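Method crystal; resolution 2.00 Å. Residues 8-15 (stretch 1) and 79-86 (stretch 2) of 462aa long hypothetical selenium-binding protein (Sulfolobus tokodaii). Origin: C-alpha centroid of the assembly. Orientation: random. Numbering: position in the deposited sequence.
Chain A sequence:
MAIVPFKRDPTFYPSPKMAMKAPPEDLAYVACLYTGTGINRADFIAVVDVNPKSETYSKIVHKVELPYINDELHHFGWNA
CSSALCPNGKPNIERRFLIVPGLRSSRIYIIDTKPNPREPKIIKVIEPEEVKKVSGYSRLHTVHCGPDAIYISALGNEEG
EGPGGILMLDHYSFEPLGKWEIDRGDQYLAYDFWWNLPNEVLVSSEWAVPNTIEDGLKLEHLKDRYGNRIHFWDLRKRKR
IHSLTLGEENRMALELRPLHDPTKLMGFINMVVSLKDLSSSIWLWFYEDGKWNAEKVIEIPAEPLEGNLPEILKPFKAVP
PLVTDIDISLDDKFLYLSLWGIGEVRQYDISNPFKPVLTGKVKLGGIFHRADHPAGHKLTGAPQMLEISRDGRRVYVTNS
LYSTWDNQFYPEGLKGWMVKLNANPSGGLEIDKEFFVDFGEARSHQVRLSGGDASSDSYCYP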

# COMPACT_ATOMS: atom_id res chain seq x y z
N ARG A 8 17.31 -3.96 -22.99
CA ARG A 8 16.17 -3.95 -22.08
C ARG A 8 16.53 -4.09 -20.61
O ARG A 8 17.48 -4.79 -20.24
CB ARG A 8 15.20 -5.07 -22.47
CG ARG A 8 13.81 -4.91 -21.88
CD ARG A 8 13.11 -3.69 -22.47
NE ARG A 8 13.09 -3.72 -23.94
CZ ARG A 8 12.31 -2.94 -24.68
NH1 ARG A 8 11.48 -2.08 -24.10
NH2 ARG A 8 12.35 -3.03 -26.01
N ASP A 9 15.74 -3.43 -19.76
CA ASP A 9 15.96 -3.48 -18.33
C ASP A 9 15.75 -4.92 -17.87
O ASP A 9 14.72 -5.52 -18.13
CB ASP A 9 14.97 -2.55 -17.62
CG ASP A 9 15.36 -2.28 -16.18
OD1 ASP A 9 15.54 -3.26 -15.42
OD2 ASP A 9 15.49 -1.10 -15.82
N PRO A 10 16.75 -5.49 -17.19
CA PRO A 10 16.64 -6.87 -16.71
C PRO A 10 15.58 -7.09 -15.62
O PRO A 10 15.23 -8.23 -15.32
CB PRO A 10 18.05 -7.19 -16.23
CG PRO A 10 18.57 -5.85 -15.80
CD PRO A 10 18.10 -4.96 -16.92
N THR A 11 15.07 -6.02 -15.03
CA THR A 11 14.05 -6.18 -14.00
C THR A 11 12.63 -6.06 -14.56
O THR A 11 11.65 -6.13 -13.81
CB THR A 11 14.22 -5.18 -12.85
OG1 THR A 11 14.13 -3.85 -13.36
CG2 THR A 11 15.58 -5.38 -12.17
N PHE A 12 12.52 -5.87 -15.87
CA PHE A 12 11.21 -5.81 -16.51
C PHE A 12 10.84 -7.25 -16.84
O PHE A 12 11.61 -7.95 -17.50
CB PHE A 12 11.24 -5.00 -17.81
CG PHE A 12 11.35 -3.51 -17.62
CD1 PHE A 12 11.35 -2.94 -16.35
CD2 PHE A 12 11.46 -2.68 -18.72
CE1 PHE A 12 11.46 -1.56 -16.18
CE2 PHE A 12 11.57 -1.30 -18.57
CZ PHE A 12 11.57 -0.74 -17.29
N TYR A 13 9.68 -7.69 -16.38
CA TYR A 13 9.24 -9.06 -16.62
C TYR A 13 7.97 -9.02 -17.47
O TYR A 13 7.04 -8.28 -17.16
CB TYR A 13 8.97 -9.76 -15.29
CG TYR A 13 9.99 -9.43 -14.21
CD1 TYR A 13 9.65 -8.61 -13.13
CD2 TYR A 13 11.30 -9.91 -14.29
CE1 TYR A 13 10.58 -8.28 -12.14
CE2 TYR A 13 12.25 -9.59 -13.31
CZ TYR A 13 11.88 -8.77 -12.23
OH TYR A 13 12.80 -8.46 -11.26
N PRO A 14 7.91 -9.83 -18.54
CA PRO A 14 6.72 -9.83 -19.40
C PRO A 14 5.48 -10.31 -18.64
O PRO A 14 4.40 -9.75 -18.78
CB PRO A 14 7.08 -10.83 -20.51
CG PRO A 14 8.58 -10.82 -20.53
CD PRO A 14 8.93 -10.76 -19.06
N SER A 15 5.67 -11.34 -17.83
CA SER A 15 4.58 -11.95 -17.09
C SER A 15 4.90 -12.30 -15.65
O SER A 15 6.05 -12.27 -15.23
CB SER A 15 4.20 -13.24 -17.79
OG SER A 15 5.36 -14.06 -17.88
N ASN A 79 9.62 4.70 -11.23
CA ASN A 79 9.29 5.53 -12.39
C ASN A 79 8.82 4.62 -13.53
O ASN A 79 7.94 4.99 -14.31
CB ASN A 79 10.51 6.33 -12.85
CG ASN A 79 11.62 5.44 -13.37
OD1 ASN A 79 12.17 4.61 -12.64
ND2 ASN A 79 11.96 5.59 -14.65
N ALA A 80 9.41 3.43 -13.62
CA ALA A 80 9.05 2.48 -14.67
C ALA A 80 9.17 1.05 -14.18
O ALA A 80 9.96 0.76 -13.27
CB ALA A 80 9.95 2.69 -15.90
N CYS A 81 8.39 0.17 -14.78
CA CYS A 81 8.42 -1.22 -14.38
C CYS A 81 8.01 -2.17 -15.51
O CYS A 81 8.04 -1.78 -16.67
CB CYS A 81 7.55 -1.42 -13.14
SG CYS A 81 5.82 -0.86 -13.24
N SER A 82 7.62 -3.40 -15.17
CA SER A 82 7.25 -4.39 -16.18
C SER A 82 6.21 -3.92 -17.21
O SER A 82 6.17 -4.42 -18.33
CB SER A 82 6.76 -5.67 -15.50
OG SER A 82 7.82 -6.28 -14.78
N SER A 83 5.38 -2.96 -16.82
CA SER A 83 4.35 -2.43 -17.71
C SER A 83 4.96 -1.82 -18.97
O SER A 83 4.26 -1.64 -19.97
CB SER A 83 3.52 -1.38 -16.98
OG SER A 83 4.34 -0.30 -16.55
N ALA A 84 6.26 -1.52 -18.93
CA ALA A 84 6.94 -0.92 -20.08
C ALA A 84 7.03 -1.89 -21.27
O ALA A 84 7.25 -1.47 -22.40
CB ALA A 84 8.34 -0.47 -19.69
N LEU A 85 6.87 -3.18 -20.99
CA LEU A 85 6.93 -4.20 -22.03
C LEU A 85 5.58 -4.32 -22.75
O LEU A 85 5.44 -5.10 -23.69
CB LEU A 85 7.33 -5.54 -21.43
CG LEU A 85 8.75 -5.60 -20.85
CD1 LEU A 85 8.99 -6.97 -20.23
CD2 LEU A 85 9.77 -5.34 -21.95
N CYS A 86 4.60 -3.54 -22.29
CA CYS A 86 3.28 -3.54 -22.91
C CYS A 86 3.37 -2.92 -24.31
O CYS A 86 4.26 -2.12 -24.59
CB CYS A 86 2.31 -2.70 -22.07
SG CYS A 86 1.91 -3.33 -20.41
O HOH W 1 4.64 -6.71 -19.10

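The contact reads as two interlocking bumps, Phe12 from the first stretch and Leu85 from the second, pinned together by one hydrogen bond. These two residues have the largest areas covered by the opposite stretch, about 100 Å² each of a total of 408 Å² summed over both sides.

The hollow for Phe12 is built mostly from small residues and backbone. Its CA-to-CB bond runs sideways to the other stretch, yet with chi1 at m the ring lies along residues 80 to 84. CZ sits 4.0 Å from Ala80 CB, and CE2 comes within 3.5 Å of Ala84 CB. Both alanines direct CB toward the first stretch, so two methyl groups supply short, blunt walls while leaving room for a full ring. Between them the backbone contributes as well: Cys81 O lies over one face of the ring, 3.5 Å from Phe12 CE1. That carbonyl is already held within its own stretch, accepting a hydrogen bond from Ala84 N at 2.9 Å, as the chain enters the 3-10 segment 82-85.

Leu85 returns the favour. Its CA-to-CB bond also points sideways, but the m,t rotamer brings the end of the side chain nearer to the first stretch. CD1 reaches the backbone where Tyr13 meets Pro14, 3.6 Å from Tyr13 C and 3.5 Å from Pro14 N, and packs against Phe12 CB at 3.8 Å and Pro14 CG at 3.9 Å. The other methyl, CD2, meets Arg8 CD at 3.8 Å, so the aliphatic part of a charged side chain helps cover a leucine.

Where the backbones come closest, with Phe12 CA and Ser82 CA 4.2 Å apart, a small polar side chain fits. Ser82 OG accepts a hydrogen bond from Tyr13 N at 2.8 Å, with a nearly straight angle of 167°. Tyr13's CA-to-CB bond points away overall, although its CD1 still lies 3.4 Å from Ser82 OG. A water bridges the stretches nearby, its O 2.9 Å from Ser82 O and 3.1 Å from Pro14 O.

The first stretch is also braced by bonds of its own. Asp9 to Phe12 form a type I turn, with Phe12 N bonded to Asp9 O at 3.2 Å, while Asp9 OD1 accepts from Thr11 N at 2.8 Å and Thr11 OG1 at 2.6 Å. The rule is economical: brace the turn locally, seat the ring among small residues, and tie the closest backbone approach with a serine.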